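3-phosphoshikimate 1-carboxyvinyltransferase (Streptomyces sviceus, PDB 7M0O) probably catalyses transfer of the enolpyruvyl group of phosphoenolpyruvate to the 5-hydroxyl of shikimate-3-phosphate, the sixth step of the chorismate pathway. Local coordinates at residues A[222-227]-A[252-257]; A[228-233]-A[273-278]; A[261-266]-A[284-289]; A[368-373]-A[388-393]. One frame throughout, in Å; residues are numbered along the deposited sequence.

Contact 1 (A[222-227]-A[252-257]); sequences DASTAS and QGDLGF
Gln-252 reaches the first turn of helix 223-235 at Ala-223, and its side chain illustrates how an amide can occupy a helix N terminus without being the N-cap. Gln-252 CB packs 3.8 Å from Ala-223 CB. CG is anti to the carbonyl carbon (chi1 -67°), beyond it the chain is extended, and CD lies equally near that methyl. At the tip, OE1 accepts from Ala-223 N at 2.9 Å; the N-H points almost straight at it, although the donor stands above the amide plane. NE2 donates to Glu-220 OE1 and Pro-221 O, which fixes the rotation of the amide. The N-cap itself is Asp-222, whose OD1 accepts from Thr-225 N at 2.9 Å. An alanine in place of Gln-252 would probably leave the Ala-223 N-H without its acceptor and water 2 without one of its partners.

That water donates to both Gln-252 OE1 and Ser-224 OG. The same hydroxyl donates to Asp-254 OD2 at 2.6 Å, meeting the carboxylate on its anti side. Water 1 joins the carbonyls of Ala-223 and Asp-254. Farther along, Ser-227 CB touches Phe-257 CD2 at 3.7 Å. The 3-10 segment 253-255 thus lies beside the start of helix 223-235, near the predicted proton acceptor Asp-295, while the Phe-257 ring also packs on helix 297-303.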
# COMPACT_ATOMS: atom_id res chain seq x y z
N ASP A 222 -3.85 6.40 -1.70
CA ASP A 222 -3.60 5.18 -2.46
C ASP A 222 -3.77 5.45 -3.95
O ASP A 222 -4.85 5.84 -4.41
CB ASP A 222 -4.54 4.07 -1.99
CG ASP A 222 -4.15 2.71 -2.53
OD1 ASP A 222 -4.25 2.49 -3.76
OD2 ASP A 222 -3.75 1.84 -1.73
N ALA A 223 -2.69 5.24 -4.70
CA ALA A 223 -2.70 5.56 -6.12
C ALA A 223 -3.44 4.52 -6.95
O ALA A 223 -3.96 4.84 -8.03
CB ALA A 223 -1.26 5.71 -6.63
N SER A 224 -3.49 3.27 -6.48
CA SER A 224 -4.29 2.25 -7.16
C SER A 224 -5.77 2.56 -7.05
O SER A 224 -6.52 2.48 -8.03
CB SER A 224 -3.98 0.88 -6.57
OG SER A 224 -2.58 0.65 -6.52
N THR A 225 -6.20 2.96 -5.85
CA THR A 225 -7.57 3.44 -5.65
C THR A 225 -7.85 4.67 -6.51
O THR A 225 -8.94 4.81 -7.06
CB THR A 225 -7.77 3.75 -4.17
OG1 THR A 225 -7.72 2.53 -3.44
CG2 THR A 225 -9.11 4.45 -3.92
N ALA A 226 -6.85 5.55 -6.65
CA ALA A 226 -7.05 6.76 -7.44
C ALA A 226 -7.27 6.47 -8.92
O ALA A 226 -7.90 7.28 -9.60
CB ALA A 226 -5.86 7.71 -7.28
N SER A 227 -6.80 5.32 -9.41
CA SER A 227 -6.87 5.06 -10.85
C SER A 227 -8.30 5.04 -11.34
O SER A 227 -8.57 5.49 -12.45
CB SER A 227 -6.16 3.74 -11.20
OG SER A 227 -6.91 2.58 -10.85
N GLN A 252 4.41 5.92 -5.30
CA GLN A 252 3.65 4.79 -5.81
C GLN A 252 3.70 4.74 -7.33
O GLN A 252 3.29 5.70 -7.99
CB GLN A 252 2.19 4.87 -5.35
CG GLN A 252 2.02 4.70 -3.84
CD GLN A 252 0.62 5.07 -3.43
OE1 GLN A 252 -0.29 4.23 -3.42
NE2 GLN A 252 0.42 6.33 -3.15
N GLY A 253 4.16 3.61 -7.88
CA GLY A 253 4.24 3.45 -9.33
C GLY A 253 2.90 3.53 -10.05
O GLY A 253 2.85 3.88 -11.24
N ASP A 254 1.80 3.22 -9.36
CA ASP A 254 0.54 3.19 -10.09
C ASP A 254 0.04 4.58 -10.47
O ASP A 254 -0.91 4.66 -11.27
CB ASP A 254 -0.55 2.47 -9.29
CG ASP A 254 -0.42 0.96 -9.36
OD1 ASP A 254 0.49 0.45 -10.07
OD2 ASP A 254 -1.22 0.27 -8.69
N LEU A 255 0.63 5.66 -9.93
CA LEU A 255 0.35 6.98 -10.51
C LEU A 255 0.68 7.02 -12.00
O LEU A 255 0.07 7.78 -12.74
CB LEU A 255 1.12 8.08 -9.76
CG LEU A 255 0.73 9.51 -10.19
CD1 LEU A 255 -0.76 9.75 -9.95
CD2 LEU A 255 1.50 10.57 -9.43
N GLY A 256 1.63 6.19 -12.45
CA GLY A 256 1.93 6.11 -13.88
C GLY A 256 0.75 5.72 -14.76
O GLY A 256 0.84 5.86 -15.99
N PHE A 257 -0.35 5.25 -14.18
CA PHE A 257 -1.54 5.02 -14.97
C PHE A 257 -1.99 6.30 -15.68
O PHE A 257 -2.53 6.24 -16.79
CB PHE A 257 -2.65 4.45 -14.07
CG PHE A 257 -3.96 4.22 -14.78
CD1 PHE A 257 -4.10 3.19 -15.70
CD2 PHE A 257 -5.07 5.02 -14.51
CE1 PHE A 257 -5.30 2.96 -16.33
CE2 PHE A 257 -6.27 4.81 -15.13
CZ PHE A 257 -6.40 3.78 -16.07
O HOH W 1 -3.43 6.11 -10.60
O HOH W 2 -0.61 2.07 -5.28

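Contact 2 (A[228-233]-A[273-278]); sequences YFFAAA and DATTVR
Thr-275 is the first residue of strand 274-278 to meet Phe-230, on helix 223-235, in a helix-on-sheet packing where alternate strand residues face the helix. Its methyl CG2, anti to the backbone N, lies 3.8 Å from Phe-230 CZ, and the two side chains cross at about a right angle. The carbonyl O of Thr-275 sits at the edge of the ring, near its plane, 3.7 Å from Phe-230 CE1. The hydroxyl is engaged elsewhere, with Leu-246 O. Thr-276 points away from the helix and bonds through OG1 to Thr-242 OG1. Val-277 faces the helix again and divides its two methyls: CG2 approaches Phe-230 CD1 at 3.6 Å, whereas CG1 lies 3.6 Å from Phe-230 O and 4.1 Å from Ala-233 CB. Ala-233 CB also comes to 3.6 Å from Val-277 O, a close approach that the small side chain allows. Arg-278 points away from the helix at CB, and its NH1 forms a salt bridge with Glu-267 OE1.

The axes of the helix and strand segments come within 7.4 Å, their N-to-C directions 35° apart. An alanine at Phe-230 would probably open a gap beside Thr-275 CG2 and Val-277 CG2, which would lose the ring they pack on. No hydrogen bond links the two segments, which implies that they are held by the fit of apolar groups, while the strand's backbone bonds to its sheet neighbours.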
# COMPACT_ATOMS: atom_id res chain seq x y z
N TYR A 228 -9.24 4.56 -10.51
CA TYR A 228 -10.63 4.48 -10.94
C TYR A 228 -11.24 5.86 -11.08
O TYR A 228 -12.05 6.09 -11.98
CB TYR A 228 -11.45 3.63 -9.96
CG TYR A 228 -10.75 2.34 -9.67
CD1 TYR A 228 -10.69 1.34 -10.63
CD2 TYR A 228 -10.09 2.14 -8.46
CE1 TYR A 228 -10.00 0.16 -10.39
CE2 TYR A 228 -9.40 0.96 -8.21
CZ TYR A 228 -9.36 -0.01 -9.18
OH TYR A 228 -8.66 -1.16 -8.94
N PHE A 229 -10.83 6.80 -10.22
CA PHE A 229 -11.40 8.14 -10.28
C PHE A 229 -10.77 8.94 -11.42
O PHE A 229 -11.48 9.64 -12.15
CB PHE A 229 -11.26 8.80 -8.90
CG PHE A 229 -12.04 8.09 -7.81
CD1 PHE A 229 -13.28 8.56 -7.40
CD2 PHE A 229 -11.58 6.91 -7.26
CE1 PHE A 229 -14.03 7.88 -6.43
CE2 PHE A 229 -12.32 6.21 -6.32
CZ PHE A 229 -13.55 6.71 -5.90
N PHE A 230 -9.46 8.75 -11.64
CA PHE A 230 -8.80 9.33 -12.81
C PHE A 230 -9.42 8.81 -14.11
O PHE A 230 -9.63 9.57 -15.06
CB PHE A 230 -7.30 9.00 -12.78
CG PHE A 230 -6.49 9.78 -11.75
CD1 PHE A 230 -6.74 11.11 -11.46
CD2 PHE A 230 -5.43 9.16 -11.12
CE1 PHE A 230 -5.94 11.80 -10.52
CE2 PHE A 230 -4.63 9.83 -10.19
CZ PHE A 230 -4.89 11.15 -9.90
N ALA A 231 -9.69 7.49 -14.19
CA ALA A 231 -10.28 6.90 -15.40
C ALA A 231 -11.68 7.45 -15.67
O ALA A 231 -12.04 7.71 -16.84
CB ALA A 231 -10.35 5.38 -15.27
N ALA A 232 -12.50 7.60 -14.63
CA ALA A 232 -13.83 8.18 -14.79
C ALA A 232 -13.75 9.57 -15.43
O ALA A 232 -14.55 9.91 -16.31
CB ALA A 232 -14.53 8.25 -13.43
N ALA A 233 -12.76 10.37 -15.01
CA ALA A 233 -12.62 11.70 -15.59
C ALA A 233 -12.19 11.63 -17.05
O ALA A 233 -12.70 12.38 -17.89
CB ALA A 233 -11.63 12.53 -14.78
N ASP A 273 2.28 18.82 -6.06
CA ASP A 273 1.57 18.35 -4.87
C ASP A 273 0.19 17.79 -5.19
O ASP A 273 -0.59 17.54 -4.26
CB ASP A 273 1.41 19.49 -3.84
CG ASP A 273 2.74 20.09 -3.41
OD1 ASP A 273 3.64 19.32 -3.01
OD2 ASP A 273 2.88 21.33 -3.47
N ALA A 274 -0.14 17.59 -6.46
CA ALA A 274 -1.49 17.17 -6.84
C ALA A 274 -1.48 16.81 -8.31
O ALA A 274 -0.63 17.29 -9.06
CB ALA A 274 -2.53 18.27 -6.58
N THR A 275 -2.45 15.98 -8.72
CA THR A 275 -2.59 15.53 -10.11
C THR A 275 -4.02 15.75 -10.56
O THR A 275 -4.95 15.30 -9.88
CB THR A 275 -2.22 14.05 -10.28
OG1 THR A 275 -0.82 13.89 -10.10
CG2 THR A 275 -2.56 13.54 -11.70
N THR A 276 -4.20 16.39 -11.72
CA THR A 276 -5.52 16.64 -12.28
C THR A 276 -5.66 15.91 -13.61
O THR A 276 -4.77 16.01 -14.46
CB THR A 276 -5.74 18.15 -12.49
OG1 THR A 276 -5.59 18.84 -11.24
CG2 THR A 276 -7.13 18.40 -13.05
N VAL A 277 -6.76 15.18 -13.79
CA VAL A 277 -7.11 14.56 -15.07
C VAL A 277 -8.41 15.18 -15.55
O VAL A 277 -9.36 15.30 -14.78
CB VAL A 277 -7.22 13.03 -14.95
CG1 VAL A 277 -7.79 12.44 -16.23
CG2 VAL A 277 -5.84 12.45 -14.65
N ARG A 278 -8.45 15.59 -16.82
CA ARG A 278 -9.64 16.19 -17.41
C ARG A 278 -9.98 15.45 -18.70
O ARG A 278 -9.12 15.31 -19.57
CB ARG A 278 -9.43 17.68 -17.69
CG ARG A 278 -10.66 18.37 -18.27
CD ARG A 278 -10.38 19.86 -18.56
NE ARG A 278 -9.99 20.57 -17.35
CZ ARG A 278 -8.74 20.94 -17.07
NH1 ARG A 278 -7.75 20.65 -17.91
NH2 ARG A 278 -8.48 21.58 -15.94

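Contact 3 (A[261-266]-A[284-289]); sequences LRRMGA and RGLTAN
Met-264 and Arg-284 join a Schellman motif, closing helix 257-263, to the approach of strand 286-289. Met-264 O accepts from Arg-284 N at 2.8 Å, in the carbonyl plane and on a lone pair. The Arg-284 chain bends at chi3 (-59°), and its guanidinium lies with one face over Met-264 O and Gly-265 N. A second bond comes from Arg-263, whose NH1 donates to Thr-287 O at 2.9 Å, the acceptor lying in the guanidinium plane. Leu-286 packs between them. Its CD2 stands over the centre of the Arg-263 guanidinium and also touches Met-264 CG at 3.6 Å; the Leu-286 and Met-264 side chains cross at about a right angle.

The next shell sets these groups in place. Gly-265, with phi 109°, turns the backbone out of the helix; its N bonds back to Arg-262 O, and Ala-266 N to Leu-261 O. Gly-265 CA lies 3.7 Å from Arg-284 NH1, and the lack of a side chain there lets the guanidinium lie close. Leu-300 of helix 297-303 packs on Met-264, and backbone bonds to Arg-312 tie strand 286-289 into its sheet. Arg-263 and Arg-284 are exposed, and this helix-to-strand connection is far from the annotated sites. Two waters lie in plane at the edge of the Arg-284 guanidinium: NH2 donates to both, and water 4 donates in turn to Arg-263 O at 2.8 Å.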
# COMPACT_ATOMS: atom_id res chain seq x y z
N LEU A 261 -3.50 7.45 -19.60
CA LEU A 261 -4.66 8.28 -19.92
C LEU A 261 -4.28 9.46 -20.82
O LEU A 261 -5.02 9.80 -21.75
CB LEU A 261 -5.33 8.77 -18.64
CG LEU A 261 -5.88 7.68 -17.73
CD1 LEU A 261 -6.49 8.31 -16.48
CD2 LEU A 261 -6.90 6.77 -18.45
N ARG A 262 -3.13 10.08 -20.56
CA ARG A 262 -2.68 11.18 -21.41
C ARG A 262 -2.44 10.71 -22.85
O ARG A 262 -2.81 11.40 -23.81
CB ARG A 262 -1.41 11.81 -20.83
CG ARG A 262 -1.03 13.12 -21.54
CD ARG A 262 0.37 13.60 -21.17
NE ARG A 262 0.43 14.14 -19.81
CZ ARG A 262 1.08 13.54 -18.82
NH1 ARG A 262 1.70 12.39 -19.03
NH2 ARG A 262 1.10 14.08 -17.61
N ARG A 263 -1.83 9.53 -23.02
CA ARG A 263 -1.63 8.95 -24.35
C ARG A 263 -2.95 8.68 -25.08
O ARG A 263 -2.99 8.65 -26.32
CB ARG A 263 -0.83 7.65 -24.25
CG ARG A 263 0.65 7.76 -23.91
CD ARG A 263 1.32 6.39 -24.09
NE ARG A 263 1.24 5.97 -25.48
CZ ARG A 263 1.09 4.72 -25.90
NH1 ARG A 263 1.03 3.70 -25.04
NH2 ARG A 263 1.03 4.48 -27.20
N MET A 264 -4.02 8.43 -24.33
CA MET A 264 -5.34 8.30 -24.94
C MET A 264 -5.98 9.65 -25.25
O MET A 264 -7.05 9.68 -25.87
CB MET A 264 -6.26 7.48 -24.02
CG MET A 264 -5.66 6.12 -23.66
SD MET A 264 -6.73 5.09 -22.64
CE MET A 264 -7.86 4.45 -23.89
N GLY A 265 -5.38 10.75 -24.81
CA GLY A 265 -5.88 12.07 -25.16
C GLY A 265 -6.53 12.84 -24.04
O GLY A 265 -7.01 13.96 -24.28
N ALA A 266 -6.56 12.29 -22.82
CA ALA A 266 -7.00 13.07 -21.67
C ALA A 266 -6.00 14.17 -21.38
O ALA A 266 -4.82 14.07 -21.74
CB ALA A 266 -7.16 12.16 -20.44
N ARG A 284 -8.34 7.64 -27.32
CA ARG A 284 -7.74 6.98 -28.47
C ARG A 284 -7.16 5.62 -28.08
O ARG A 284 -6.49 5.49 -27.06
CB ARG A 284 -6.64 7.85 -29.08
CG ARG A 284 -7.19 9.19 -29.55
CD ARG A 284 -6.17 10.00 -30.34
NE ARG A 284 -4.96 10.27 -29.56
CZ ARG A 284 -4.74 11.38 -28.86
NH1 ARG A 284 -5.64 12.35 -28.83
NH2 ARG A 284 -3.60 11.51 -28.19
N GLY A 285 -7.39 4.63 -28.94
CA GLY A 285 -6.81 3.32 -28.70
C GLY A 285 -5.29 3.34 -28.77
O GLY A 285 -4.67 4.24 -29.33
N LEU A 286 -4.70 2.31 -28.18
CA LEU A 286 -3.25 2.23 -28.07
C LEU A 286 -2.86 0.83 -27.63
O LEU A 286 -3.70 0.03 -27.23
CB LEU A 286 -2.67 3.26 -27.09
CG LEU A 286 -3.32 3.54 -25.73
CD1 LEU A 286 -3.39 2.32 -24.82
CD2 LEU A 286 -2.61 4.69 -25.02
N THR A 287 -1.56 0.58 -27.70
CA THR A 287 -0.92 -0.54 -27.03
C THR A 287 -0.18 -0.01 -25.82
O THR A 287 0.58 0.96 -25.93
CB THR A 287 0.06 -1.24 -27.97
OG1 THR A 287 -0.67 -1.85 -29.04
CG2 THR A 287 0.84 -2.31 -27.20
N ALA A 288 -0.37 -0.65 -24.66
CA ALA A 288 0.26 -0.21 -23.43
C ALA A 288 0.94 -1.40 -22.75
O ALA A 288 0.30 -2.42 -22.49
CB ALA A 288 -0.77 0.43 -22.49
N ASN A 289 2.23 -1.27 -22.49
CA ASN A 289 2.93 -2.24 -21.66
C ASN A 289 2.66 -1.87 -20.20
O ASN A 289 3.11 -0.83 -19.73
CB ASN A 289 4.43 -2.22 -21.98
CG ASN A 289 5.23 -3.19 -21.14
OD1 ASN A 289 5.03 -3.33 -19.93
ND2 ASN A 289 6.18 -3.86 -21.78
O HOH W 3 -2.18 13.35 -26.57
O HOH W 4 -0.98 9.58 -28.03

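Contact 4 (A[368-373]-A[388-393]); sequences IVMSFA and GCVRKT
Val-369 and Val-390 are the residues whose CA atoms lie nearest across the contact, 6.9 Å apart, where helix 366-375 meets the 3-10 segment 389-392. With no hydrogen bond between the segments, the side chains carry the contact. Val-390 CG1 lies against two partners: anti to its carbonyl carbon (chi1 -60°), it meets Val-369 CG1 at 3.6 Å and Met-370 CG at 3.8 Å. The two valines cross at about a right angle. Val-369's other methyl, CG2, touches the sulfur of Cys-389 at 3.6 Å, so the branched side chain spans two successive residues of the 3-10 turn. Met-370 reaches farther, to just past the 3-10 segment: after CG has met Val-390, the chain bends at chi3 (-74°) and CE arrives 3.6 Å from Thr-393 OG1.

This apolar packing lies next to the probable phosphoenolpyruvate site. Lys-392, predicted to bind that substrate, belongs to the same 3-10 segment, Arg-367 directly precedes segment 368-373, and a phosphate ion, probably from the crystallisation liquor, lies near Thr-393. Around the contact, Phe-397 of helix 397-406 packs on both Met-370 and Val-390, Phe-384 of strand 383-384 touches Val-369, and helices 297-303 and 326-336 meet other residues of helix 366-375.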
# COMPACT_ATOMS: atom_id res chain seq x y z
N ILE A 368 -11.68 -5.97 -9.95
CA ILE A 368 -12.69 -6.23 -10.98
C ILE A 368 -13.95 -5.41 -10.70
O ILE A 368 -14.52 -4.81 -11.62
CB ILE A 368 -13.00 -7.74 -11.08
CG1 ILE A 368 -11.74 -8.54 -11.43
CG2 ILE A 368 -14.11 -8.00 -12.11
CD1 ILE A 368 -11.07 -8.12 -12.76
N VAL A 369 -14.39 -5.34 -9.44
CA VAL A 369 -15.58 -4.55 -9.12
C VAL A 369 -15.32 -3.07 -9.34
O VAL A 369 -16.13 -2.36 -9.96
CB VAL A 369 -16.03 -4.84 -7.67
CG1 VAL A 369 -17.16 -3.86 -7.27
CG2 VAL A 369 -16.52 -6.27 -7.56
N MET A 370 -14.20 -2.55 -8.82
CA MET A 370 -13.96 -1.12 -8.94
C MET A 370 -13.77 -0.71 -10.40
O MET A 370 -14.23 0.35 -10.81
CB MET A 370 -12.76 -0.72 -8.08
CG MET A 370 -13.09 -0.79 -6.58
SD MET A 370 -11.86 -0.12 -5.45
CE MET A 370 -10.61 -1.38 -5.51
N SER A 371 -13.11 -1.56 -11.19
CA SER A 371 -12.88 -1.21 -12.59
C SER A 371 -14.19 -1.13 -13.38
O SER A 371 -14.42 -0.15 -14.09
CB SER A 371 -11.93 -2.21 -13.25
OG SER A 371 -10.65 -2.12 -12.69
N PHE A 372 -15.06 -2.15 -13.26
CA PHE A 372 -16.28 -2.15 -14.05
C PHE A 372 -17.34 -1.20 -13.49
O PHE A 372 -18.29 -0.86 -14.22
CB PHE A 372 -16.83 -3.58 -14.19
CG PHE A 372 -16.03 -4.41 -15.16
CD1 PHE A 372 -16.21 -4.26 -16.54
CD2 PHE A 372 -15.06 -5.27 -14.71
CE1 PHE A 372 -15.44 -4.98 -17.43
CE2 PHE A 372 -14.28 -6.01 -15.60
CZ PHE A 372 -14.47 -5.86 -16.97
N ALA A 373 -17.16 -0.71 -12.27
CA ALA A 373 -17.95 0.43 -11.83
C ALA A 373 -17.73 1.63 -12.75
O ALA A 373 -18.67 2.38 -13.03
CB ALA A 373 -17.61 0.80 -10.38
N GLY A 388 -19.31 -6.30 -2.01
CA GLY A 388 -18.58 -6.05 -0.79
C GLY A 388 -17.09 -6.32 -0.87
O GLY A 388 -16.36 -5.95 0.06
N CYS A 389 -16.61 -6.96 -1.93
CA CYS A 389 -15.19 -7.30 -1.93
C CYS A 389 -14.29 -6.08 -2.07
O CYS A 389 -13.09 -6.18 -1.77
CB CYS A 389 -14.89 -8.34 -3.01
SG CYS A 389 -15.00 -7.78 -4.72
N VAL A 390 -14.84 -4.92 -2.46
CA VAL A 390 -14.07 -3.67 -2.46
C VAL A 390 -13.51 -3.36 -1.09
O VAL A 390 -12.53 -2.60 -0.98
CB VAL A 390 -14.93 -2.48 -2.95
CG1 VAL A 390 -15.44 -2.69 -4.35
CG2 VAL A 390 -16.08 -2.18 -1.97
N ARG A 391 -14.08 -3.94 -0.03
CA ARG A 391 -13.60 -3.66 1.32
C ARG A 391 -12.18 -4.16 1.54
O ARG A 391 -11.54 -3.75 2.51
CB ARG A 391 -14.56 -4.27 2.34
CG ARG A 391 -15.95 -3.64 2.26
CD ARG A 391 -16.81 -4.00 3.46
NE ARG A 391 -17.13 -5.41 3.51
CZ ARG A 391 -16.99 -6.16 4.59
NH1 ARG A 391 -16.52 -5.62 5.71
NH2 ARG A 391 -17.31 -7.45 4.56
N LYS A 392 -11.68 -5.05 0.66
CA LYS A 392 -10.29 -5.48 0.77
C LYS A 392 -9.33 -4.30 0.77
O LYS A 392 -8.28 -4.36 1.42
CB LYS A 392 -9.94 -6.45 -0.35
CG LYS A 392 -10.70 -7.79 -0.22
CD LYS A 392 -10.36 -8.74 -1.35
CE LYS A 392 -10.98 -10.11 -1.11
NZ LYS A 392 -10.30 -11.17 -1.91
N THR A 393 -9.65 -3.21 0.05
CA THR A 393 -8.77 -2.04 0.04
C THR A 393 -9.45 -0.69 0.27
O THR A 393 -8.74 0.29 0.51
CB THR A 393 -7.99 -1.92 -1.28
OG1 THR A 393 -8.91 -1.76 -2.37
CG2 THR A 393 -7.10 -3.13 -1.52

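In the fold
Following the chain from the N terminus, the first element used is helix 223-235, which serves twice: its opening turn in contact 1, its next turns in contact 2. Contact 1 closes a loop through strand 240-244. Contact 2 crosses it, its second segment lying beyond helix 257-263, and the two touch where Leu-255 packs on Phe-230. Contact 3 opens within the span of contact 2 and closes after it, so these also cross; Leu-261 and Ala-266 pack against contact 2. Contact 4 follows in series as a short C-terminal loop, meeting contact 2 where Tyr-228 touches Met-370 and Ser-371. Contacts 1 to 3 tie helices 223-235 and 257-263 to strands 274-278 and 286-289; contact 4 ties helix 366-375 to segment 388-393.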